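Local coordinates for protein putative oxidoreductase (Thermus thermophilus, PDB 2ISM) that is a putative oxidoreductase of the glucose/sorbosone dehydrogenase family, built as a beta-propeller and binding a calcium ion, at residues 230-244 with 256-270. Numbering follows the deposited sequence.
Sequences GHDEVNLIVPGGNYG and RYRDPLYFWPQGFPP. With CA (calcium ion), chain E.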
ATOM      1  N   GLY B 230      14.636  10.536  26.273  1.00 44.30           N
ATOM      2  CA  GLY B 230      13.992  10.682  24.967  1.00 37.94           C
ATOM      3  C   GLY B 230      14.823  11.227  23.820  1.00 33.00           C
ATOM      4  O   GLY B 230      16.028  11.000  23.739  1.00 35.58           O
ATOM      5  N   HIS B 231      14.145  11.953  22.938  1.00 26.91           N
ATOM      6  CA  HIS B 231      14.730  12.562  21.742  1.00 25.62           C
ATOM      7  C   HIS B 231      15.242  11.530  20.752  1.00 24.65           C
ATOM      8  O   HIS B 231      16.269  11.727  20.104  1.00 20.58           O
ATOM      9  CB  HIS B 231      15.841  13.565  22.097  1.00 34.68           C
ATOM     10  CG  HIS B 231      15.351  14.750  22.873  1.00 39.65           C
ATOM     11  ND1 HIS B 231      14.971  14.656  24.194  1.00 43.15           N
ATOM     12  CD2 HIS B 231      15.104  16.032  22.503  1.00 41.92           C
ATOM     13  CE1 HIS B 231      14.507  15.823  24.604  1.00 47.28           C
ATOM     14  NE2 HIS B 231      14.575  16.675  23.597  1.00 45.11           N
ATOM     15  N   ASP B 232      14.516  10.422  20.650  1.00 18.62           N
ATOM     16  CA  ASP B 232      14.854   9.381  19.695  1.00 20.52           C
ATOM     17  C   ASP B 232      14.525  10.070  18.379  1.00 20.97           C
ATOM     18  O   ASP B 232      13.724  11.011  18.354  1.00 19.52           O
ATOM     19  CB  ASP B 232      13.972   8.159  19.923  1.00 26.48           C
ATOM     20  CG  ASP B 232      14.164   7.565  21.307  1.00 21.52           C
ATOM     21  OD1 ASP B 232      15.176   6.869  21.527  1.00 20.58           O
ATOM     22  OD2 ASP B 232      13.305   7.807  22.176  1.00 26.74           O
ATOM     23  N   GLU B 233      15.107   9.611  17.282  1.00 18.26           N
ATOM     24  CA  GLU B 233      14.879  10.316  16.032  1.00 20.01           C
ATOM     25  C   GLU B 233      14.870   9.523  14.741  1.00 18.62           C
ATOM     26  O   GLU B 233      15.190   8.338  14.703  1.00 15.55           O
ATOM     27  CB  GLU B 233      15.943  11.401  15.921  1.00 26.69           C
ATOM     28  CG  GLU B 233      17.296  10.892  16.398  1.00 26.52           C
ATOM     29  CD  GLU B 233      18.424  11.878  16.214  1.00 26.55           C
ATOM     30  OE1 GLU B 233      18.438  12.926  16.894  1.00 27.51           O
ATOM     31  OE2 GLU B 233      19.307  11.590  15.385  1.00 24.69           O
ATOM     32  N   VAL B 234      14.474  10.221  13.682  1.00 14.79           N
ATOM     33  CA  VAL B 234      14.465   9.689  12.332  1.00 15.70           C
ATOM     34  C   VAL B 234      15.279  10.734  11.586  1.00 16.40           C
ATOM     35  O   VAL B 234      14.976  11.932  11.656  1.00 15.87           O
ATOM     36  CB  VAL B 234      13.059   9.629  11.717  1.00 15.12           C
ATOM     37  CG1 VAL B 234      13.165   9.197  10.254  1.00 10.27           C
ATOM     38  CG2 VAL B 234      12.186   8.655  12.495  1.00 18.43           C
ATOM     39  N   ASN B 235      16.318  10.282  10.892  1.00 14.51           N
ATOM     40  CA  ASN B 235      17.198  11.178  10.154  1.00 15.21           C
ATOM     41  C   ASN B 235      17.177  10.923   8.652  1.00 16.27           C
ATOM     42  O   ASN B 235      16.941   9.801   8.199  1.00 11.81           O
ATOM     43  CB  ASN B 235      18.646  11.025  10.648  1.00  9.81           C
ATOM     44  CG  ASN B 235      18.824  11.429  12.096  1.00 14.52           C
ATOM     45  OD1 ASN B 235      19.138  10.601  12.956  1.00 17.42           O
ATOM     46  ND2 ASN B 235      18.635  12.708  12.377  1.00 12.09           N
ATOM     47  N   LEU B 236      17.414  11.984   7.888  1.00 12.84           N
ATOM     48  CA  LEU B 236      17.501  11.900   6.439  1.00 13.74           C
ATOM     49  C   LEU B 236      19.013  11.892   6.252  1.00 14.92           C
ATOM     50  O   LEU B 236      19.680  12.909   6.469  1.00 16.82           O
ATOM     51  CB  LEU B 236      16.879  13.139   5.783  1.00 18.57           C
ATOM     52  CG  LEU B 236      16.984  13.270   4.258  1.00 28.82           C
ATOM     53  CD1 LEU B 236      16.508  11.994   3.591  1.00 26.62           C
ATOM     54  CD2 LEU B 236      16.146  14.459   3.789  1.00 26.95           C
ATOM     55  N   ILE B 237      19.551  10.739   5.871  1.00 14.36           N
ATOM     56  CA  ILE B 237      20.993  10.568   5.716  1.00 12.95           C
ATOM     57  C   ILE B 237      21.570  11.021   4.380  1.00 14.28           C
ATOM     58  O   ILE B 237      21.135  10.576   3.319  1.00 15.98           O
ATOM     59  CB  ILE B 237      21.391   9.075   5.929  1.00  9.20           C
ATOM     60  CG1 ILE B 237      20.795   8.551   7.242  1.00 14.24           C
ATOM     61  CG2 ILE B 237      22.911   8.932   5.955  1.00 11.28           C
ATOM     62  CD1 ILE B 237      21.294   9.256   8.479  1.00 11.70           C
ATOM     63  N   VAL B 238      22.559  11.909   4.446  1.00 17.15           N
ATOM     64  CA  VAL B 238      23.232  12.397   3.245  1.00 18.55           C
ATOM     65  C   VAL B 238      24.695  11.994   3.373  1.00 14.62           C
ATOM     66  O   VAL B 238      25.219  11.904   4.482  1.00 17.27           O
ATOM     67  CB  VAL B 238      23.139  13.944   3.104  1.00 21.10           C
ATOM     68  CG1 VAL B 238      21.682  14.377   3.025  1.00 19.49           C
ATOM     69  CG2 VAL B 238      23.840  14.627   4.267  1.00 19.58           C
ATOM     70  N   PRO B 239      25.371  11.727   2.243  1.00 14.83           N
ATOM     71  CA  PRO B 239      26.781  11.332   2.278  1.00 17.37           C
ATOM     72  C   PRO B 239      27.636  12.354   3.021  1.00 20.13           C
ATOM     73  O   PRO B 239      27.548  13.558   2.753  1.00 16.07           O
ATOM     74  CB  PRO B 239      27.151  11.246   0.799  1.00 20.65           C
ATOM     75  CG  PRO B 239      25.865  10.868   0.150  1.00 23.45           C
ATOM     76  CD  PRO B 239      24.867  11.744   0.859  1.00 19.23           C
ATOM     77  N   GLY B 240      28.445  11.866   3.957  1.00 15.70           N
ATOM     78  CA  GLY B 240      29.317  12.735   4.728  1.00 17.85           C
ATOM     79  C   GLY B 240      28.620  13.487   5.846  1.00 16.26           C
ATOM     80  O   GLY B 240      29.261  14.219   6.593  1.00 18.08           O
ATOM     81  N   GLY B 241      27.309  13.306   5.970  1.00 13.73           N
ATOM     82  CA  GLY B 241      26.568  14.006   7.005  1.00 13.33           C
ATOM     83  C   GLY B 241      26.960  13.638   8.425  1.00 15.54           C
ATOM     84  O   GLY B 241      27.265  12.482   8.713  1.00 12.39           O
ATOM     85  N   ASN B 242      26.959  14.632   9.310  1.00 14.48           N
ATOM     86  CA  ASN B 242      27.290  14.426  10.720  1.00 15.24           C
ATOM     87  C   ASN B 242      25.992  14.680  11.465  1.00 18.55           C
ATOM     88  O   ASN B 242      25.449  15.789  11.424  1.00 19.77           O
ATOM     89  CB  ASN B 242      28.352  15.425  11.175  1.00 17.68           C
ATOM     90  CG  ASN B 242      28.873  15.129  12.566  1.00 17.21           C
ATOM     91  OD1 ASN B 242      28.108  14.792  13.476  1.00 16.45           O
ATOM     92  ND2 ASN B 242      30.182  15.266  12.746  1.00 17.42           N
ATOM     93  N   TYR B 243      25.486  13.666  12.151  1.00 16.49           N
ATOM     94  CA  TYR B 243      24.222  13.836  12.836  1.00 13.89           C
ATOM     95  C   TYR B 243      24.237  14.260  14.295  1.00 17.71           C
ATOM     96  O   TYR B 243      23.315  13.979  15.037  1.00 16.49           O
ATOM     97  CB  TYR B 243      23.355  12.598  12.580  1.00 16.72           C
ATOM     98  CG  TYR B 243      22.970  12.568  11.114  1.00 12.49           C
ATOM     99  CD1 TYR B 243      21.788  13.165  10.671  1.00 14.26           C
ATOM    100  CD2 TYR B 243      23.876  12.116  10.153  1.00 12.96           C
ATOM    101  CE1 TYR B 243      21.527  13.330   9.307  1.00 12.71           C
ATOM    102  CE2 TYR B 243      23.628  12.279   8.787  1.00 16.82           C
ATOM    103  CZ  TYR B 243      22.456  12.892   8.373  1.00 15.59           C
ATOM    104  OH  TYR B 243      22.242  13.102   7.029  1.00 15.96           O
ATOM    105  N   GLY B 244      25.297  14.950  14.692  1.00 16.94           N
ATOM    106  CA  GLY B 244      25.365  15.513  16.033  1.00 19.28           C
ATOM    107  C   GLY B 244      25.719  14.781  17.310  1.00 20.59           C
ATOM    108  O   GLY B 244      26.256  15.415  18.216  1.00 20.88           O
ATOM    109  N   ARG B 256      26.780  22.626  11.308  1.00 31.34           N
ATOM    110  CA  ARG B 256      27.744  21.532  11.193  1.00 31.67           C
ATOM    111  C   ARG B 256      27.082  20.183  11.457  1.00 28.44           C
ATOM    112  O   ARG B 256      27.517  19.156  10.939  1.00 30.13           O
ATOM    113  CB  ARG B 256      28.894  21.717  12.187  1.00 31.15           C
ATOM    114  CG  ARG B 256      29.808  22.900  11.914  1.00 39.99           C
ATOM    115  CD  ARG B 256      30.914  22.951  12.960  1.00 39.63           C
ATOM    116  NE  ARG B 256      30.361  23.078  14.306  1.00 45.83           N
ATOM    117  CZ  ARG B 256      31.042  22.851  15.424  1.00 45.90           C
ATOM    118  NH1 ARG B 256      32.313  22.478  15.368  1.00 46.90           N
ATOM    119  NH2 ARG B 256      30.449  22.991  16.602  1.00 48.06           N
ATOM    120  N   TYR B 257      26.036  20.188  12.277  1.00 24.75           N
ATOM    121  CA  TYR B 257      25.329  18.959  12.613  1.00 26.14           C
ATOM    122  C   TYR B 257      23.916  19.022  12.057  1.00 25.35           C
ATOM    123  O   TYR B 257      23.195  19.996  12.275  1.00 28.25           O
ATOM    124  CB  TYR B 257      25.309  18.781  14.130  1.00 24.92           C
ATOM    125  CG  TYR B 257      26.681  18.963  14.735  1.00 29.12           C
ATOM    126  CD1 TYR B 257      27.728  18.106  14.399  1.00 29.40           C
ATOM    127  CD2 TYR B 257      26.951  20.024  15.599  1.00 28.95           C
ATOM    128  CE1 TYR B 257      29.007  18.302  14.901  1.00 29.29           C
ATOM    129  CE2 TYR B 257      28.229  20.228  16.110  1.00 30.92           C
ATOM    130  CZ  TYR B 257      29.252  19.364  15.756  1.00 30.62           C
ATOM    131  OH  TYR B 257      30.519  19.561  16.254  1.00 32.16           O
ATOM    132  N   ARG B 258      23.529  17.978  11.333  1.00 22.97           N
ATOM    133  CA  ARG B 258      22.213  17.923  10.715  1.00 23.38           C
ATOM    134  C   ARG B 258      21.116  17.503  11.688  1.00 24.67           C
ATOM    135  O   ARG B 258      21.252  16.503  12.397  1.00 22.76           O
ATOM    136  CB  ARG B 258      22.254  16.970   9.520  1.00 26.34           C
ATOM    137  CG  ARG B 258      23.370  17.289   8.536  1.00 26.66           C
ATOM    138  CD  ARG B 258      23.320  16.379   7.329  1.00 28.08           C
ATOM    139  NE  ARG B 258      22.140  16.621   6.499  1.00 31.49           N
ATOM    140  CZ  ARG B 258      22.055  17.565   5.565  1.00 33.46           C
ATOM    141  NH1 ARG B 258      23.083  18.368   5.328  1.00 28.33           N
ATOM    142  NH2 ARG B 258      20.940  17.700   4.857  1.00 33.07           N
ATOM    143  N   ASP B 259      20.028  18.274  11.714  1.00 20.90           N
ATOM    144  CA  ASP B 259      18.904  17.982  12.599  1.00 22.74           C
ATOM    145  C   ASP B 259      18.111  16.794  12.083  1.00 21.00           C
ATOM    146  O   ASP B 259      18.136  16.477  10.892  1.00 18.62           O
ATOM    147  CB  ASP B 259      17.943  19.174  12.699  1.00 28.52           C
ATOM    148  CG  ASP B 259      18.573  20.395  13.330  1.00 30.48           C
ATOM    149  OD1 ASP B 259      19.394  20.242  14.258  1.00 36.33           O
ATOM    150  OD2 ASP B 259      18.225  21.516  12.903  1.00 41.91           O
ATOM    151  N   PRO B 260      17.395  16.111  12.980  1.00 21.32           N
ATOM    152  CA  PRO B 260      16.604  14.964  12.540  1.00 18.20           C
ATOM    153  C   PRO B 260      15.350  15.419  11.802  1.00 23.08           C
ATOM    154  O   PRO B 260      14.883  16.549  11.978  1.00 18.89           O
ATOM    155  CB  PRO B 260      16.280  14.249  13.848  1.00 20.01           C
ATOM    156  CG  PRO B 260      16.235  15.369  14.841  1.00 24.12           C
ATOM    157  CD  PRO B 260      17.436  16.191  14.450  1.00 22.96           C
ATOM    158  N   LEU B 261      14.827  14.540  10.955  1.00 19.62           N
ATOM    159  CA  LEU B 261      13.610  14.814  10.207  1.00 18.41           C
ATOM    160  C   LEU B 261      12.481  14.912  11.226  1.00 22.68           C
ATOM    161  O   LEU B 261      11.533  15.683  11.064  1.00 21.75           O
ATOM    162  CB  LEU B 261      13.325  13.671   9.238  1.00 21.05           C
ATOM    163  CG  LEU B 261      11.919  13.611   8.636  1.00 26.64           C
ATOM    164  CD1 LEU B 261      11.689  14.803   7.724  1.00 26.47           C
ATOM    165  CD2 LEU B 261      11.762  12.310   7.871  1.00 25.27           C
ATOM    166  N   TYR B 262      12.598  14.113  12.280  1.00 19.74           N
ATOM    167  CA  TYR B 262      11.609  14.091  13.344  1.00 19.38           C
ATOM    168  C   TYR B 262      12.238  13.479  14.585  1.00 23.05           C
ATOM    169  O   TYR B 262      13.124  12.628  14.484  1.00 21.18           O
ATOM    170  CB  TYR B 262      10.400  13.245  12.928  1.00 20.56           C
ATOM    171  CG  TYR B 262       9.204  13.403  13.840  1.00 22.49           C
ATOM    172  CD1 TYR B 262       8.362  14.505  13.725  1.00 23.95           C
ATOM    173  CD2 TYR B 262       8.932  12.467  14.837  1.00 23.13           C
ATOM    174  CE1 TYR B 262       7.280  14.675  14.581  1.00 31.53           C
ATOM    175  CE2 TYR B 262       7.855  12.626  15.699  1.00 26.30           C
ATOM    176  CZ  TYR B 262       7.032  13.733  15.566  1.00 31.80           C
ATOM    177  OH  TYR B 262       5.969  13.901  16.419  1.00 29.76           O
ATOM    178  N   PHE B 263      11.794  13.925  15.755  1.00 22.65           N
ATOM    179  CA  PHE B 263      12.295  13.368  17.002  1.00 23.55           C
ATOM    180  C   PHE B 263      11.201  13.443  18.056  1.00 25.02           C
ATOM    181  O   PHE B 263      10.350  14.331  18.021  1.00 25.95           O
ATOM    182  CB  PHE B 263      13.565  14.091  17.481  1.00 25.42           C
ATOM    183  CG  PHE B 263      13.340  15.504  17.944  1.00 29.09           C
ATOM    184  CD1 PHE B 263      13.252  16.549  17.028  1.00 34.32           C
ATOM    185  CD2 PHE B 263      13.244  15.793  19.303  1.00 28.81           C
ATOM    186  CE1 PHE B 263      13.075  17.864  17.457  1.00 34.94           C
ATOM    187  CE2 PHE B 263      13.066  17.103  19.744  1.00 35.42           C
ATOM    188  CZ  PHE B 263      12.983  18.141  18.818  1.00 35.00           C
ATOM    189  N   TRP B 264      11.228  12.504  18.995  1.00 25.78           N
ATOM    190  CA  TRP B 264      10.258  12.481  20.083  1.00 27.37           C
ATOM    191  C   TRP B 264      10.882  12.961  21.389  1.00 27.87           C
ATOM    192  O   TRP B 264      11.587  12.213  22.064  1.00 26.31           O
ATOM    193  CB  TRP B 264       9.687  11.071  20.261  1.00 28.82           C
ATOM    194  CG  TRP B 264       8.913  10.584  19.075  1.00 25.84           C
ATOM    195  CD1 TRP B 264       7.561  10.640  18.898  1.00 26.67           C
ATOM    196  CD2 TRP B 264       9.444   9.965  17.898  1.00 27.00           C
ATOM    197  NE1 TRP B 264       7.218  10.094  17.684  1.00 26.41           N
ATOM    198  CE2 TRP B 264       8.358   9.671  17.049  1.00 26.11           C
ATOM    199  CE3 TRP B 264      10.734   9.627  17.472  1.00 29.27           C
ATOM    200  CZ2 TRP B 264       8.520   9.060  15.808  1.00 24.38           C
ATOM    201  CZ3 TRP B 264      10.892   9.020  16.239  1.00 22.42           C
ATOM    202  CH2 TRP B 264       9.792   8.744  15.422  1.00 24.36           C
ATOM    203  N   PRO B 265      10.617  14.217  21.738  1.00 30.55           N
ATOM    204  CA  PRO B 265      11.124  14.791  22.988  1.00 33.42           C
ATOM    205  C   PRO B 265      10.750  13.940  24.196  1.00 35.71           C
ATOM    206  O   PRO B 265      11.579  13.728  25.081  1.00 36.29           O
ATOM    207  CB  PRO B 265      10.413  16.144  23.058  1.00 34.67           C
ATOM    208  CG  PRO B 265       9.146  15.936  22.309  1.00 33.44           C
ATOM    209  CD  PRO B 265       9.476  14.978  21.200  1.00 28.23           C
ATOM    210  N   GLN B 266       9.511  13.459  24.225  1.00 34.33           N
ATOM    211  CA  GLN B 266       9.176  12.252  24.972  1.00 38.42           C
ATOM    212  C   GLN B 266       9.510  10.998  24.171  1.00 37.15           C
ATOM    213  O   GLN B 266       9.012  10.809  23.061  1.00 33.81           O
ATOM    214  CB  GLN B 266       7.695  12.252  25.354  1.00 46.77           C
ATOM    215  CG  GLN B 266       6.752  12.011  24.187  1.00 60.06           C
ATOM    216  CD  GLN B 266       6.995  12.964  23.035  1.00 69.62           C
ATOM    217  OE1 GLN B 266       6.382  14.030  22.964  1.00 74.65           O
ATOM    218  NE2 GLN B 266       7.889  12.586  22.129  1.00 74.38           N
ATOM    219  N   GLY B 267      10.354  10.145  24.741  1.00 34.71           N
ATOM    220  CA  GLY B 267      11.163   9.232  23.954  1.00 32.26           C
ATOM    221  C   GLY B 267      10.334   8.161  23.273  1.00 30.16           C
ATOM    222  O   GLY B 267       9.355   7.670  23.837  1.00 30.07           O
ATOM    223  N   PHE B 268      10.726   7.799  22.057  1.00 23.54           N
ATOM    224  CA  PHE B 268      10.121   6.670  21.361  1.00 20.36           C
ATOM    225  C   PHE B 268      11.184   5.776  20.732  1.00 22.14           C
ATOM    226  O   PHE B 268      11.396   5.805  19.520  1.00 22.94           O
ATOM    227  CB  PHE B 268       9.146   7.162  20.288  1.00 22.27           C
ATOM    228  CG  PHE B 268       8.413   6.056  19.583  1.00 20.76           C
ATOM    229  CD1 PHE B 268       7.275   5.497  20.140  1.00 19.79           C
ATOM    230  CD2 PHE B 268       8.862   5.577  18.364  1.00 23.57           C
ATOM    231  CE1 PHE B 268       6.599   4.480  19.493  1.00 19.31           C
ATOM    232  CE2 PHE B 268       8.190   4.560  17.713  1.00 19.70           C
ATOM    233  CZ  PHE B 268       7.056   4.011  18.278  1.00 13.41           C
ATOM    234  N   PRO B 269      11.849   4.981  21.565  1.00 19.41           N
ATOM    235  CA  PRO B 269      12.973   4.157  21.110  1.00 18.53           C
ATOM    236  C   PRO B 269      12.593   3.291  19.914  1.00 16.49           C
ATOM    237  O   PRO B 269      11.764   2.389  20.045  1.00 15.45           O
ATOM    238  CB  PRO B 269      13.269   3.276  22.324  1.00 16.07           C
ATOM    239  CG  PRO B 269      12.824   4.089  23.488  1.00 21.70           C
ATOM    240  CD  PRO B 269      11.624   4.861  23.016  1.00 20.07           C
ATOM    241  N   PRO B 270      13.196   3.565  18.762  1.00 17.36           N
ATOM    242  CA  PRO B 270      12.821   2.893  17.518  1.00 16.18           C
ATOM    243  C   PRO B 270      13.581   1.644  17.112  1.00 17.63           C
ATOM    244  O   PRO B 270      14.750   1.457  17.445  1.00 13.47           O
ATOM    245  CB  PRO B 270      13.015   3.995  16.488  1.00 12.28           C
ATOM    246  CG  PRO B 270      14.295   4.614  16.969  1.00 16.17           C
ATOM    247  CD  PRO B 270      14.111   4.686  18.494  1.00 16.76           C
TER
HETATM  248 CA    CA E1001      21.141  13.464  16.109  1.00 21.94          CA
HETATM  249  O   HOH W   1      19.525  15.542   6.642  1.00 16.94           O
HETATM  250  O   HOH W   2      17.522  14.489   8.994  1.00 24.22           O
HETATM  251  O   HOH W   3      26.921  17.483   8.574  1.00 17.90           O
HETATM  252  O   HOH W   4      20.083  14.342  13.706  1.00 19.22           O
HETATM  253  O   HOH W   5      20.843  16.091  16.779  1.00 28.74           O
HETATM  254  O   HOH W   6      22.519  11.206  15.724  1.00 21.64           O
HETATM  255  O   HOH W   7      22.245  13.233  18.669  1.00 26.77           O
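Val234 O takes two N-H groups, Tyr262 N at 3.3 Å and Leu261 N at 2.7 Å. This is a classic beta bulge in the antiparallel pairing of strands 232-237 and 262-264. Val234 CG2 lies 3.8 Å from Trp264 CH2, while CG1 faces Leu261 CD2. On the other face, Pro260 CB packs against Glu233 CB. The Glu233 carboxylate binds calcium through both oxygens, and Tyr243 O and four waters are further ligands. Pro265 CA sits over the centre of the His231 ring, a CH-pi contact of 3.9 Å to the centroid. The Phe263 ring runs beside that imidazole, its plane tilted by only 17° but offset so far that the two hardly overlap. Farther along, Arg258 N donates to Asn242 O at 2.9 Å. The Arg258 chain bends at chi3 (67°) and brings one guanidinium face onto Val238 CG2, 3.4 Å from NE. Water 1 joins NE to Leu236 O. Tyr243 OH, 3.5 Å from Arg258 CD, donates to Leu236 O and accepts from Val238 N. Strand 262-264 is an edge strand of a four-stranded propeller blade. Strand 216-220 pairs with the far edge of 232-237, and Trp302 of strand 301-312 touches Leu236 and Leu261.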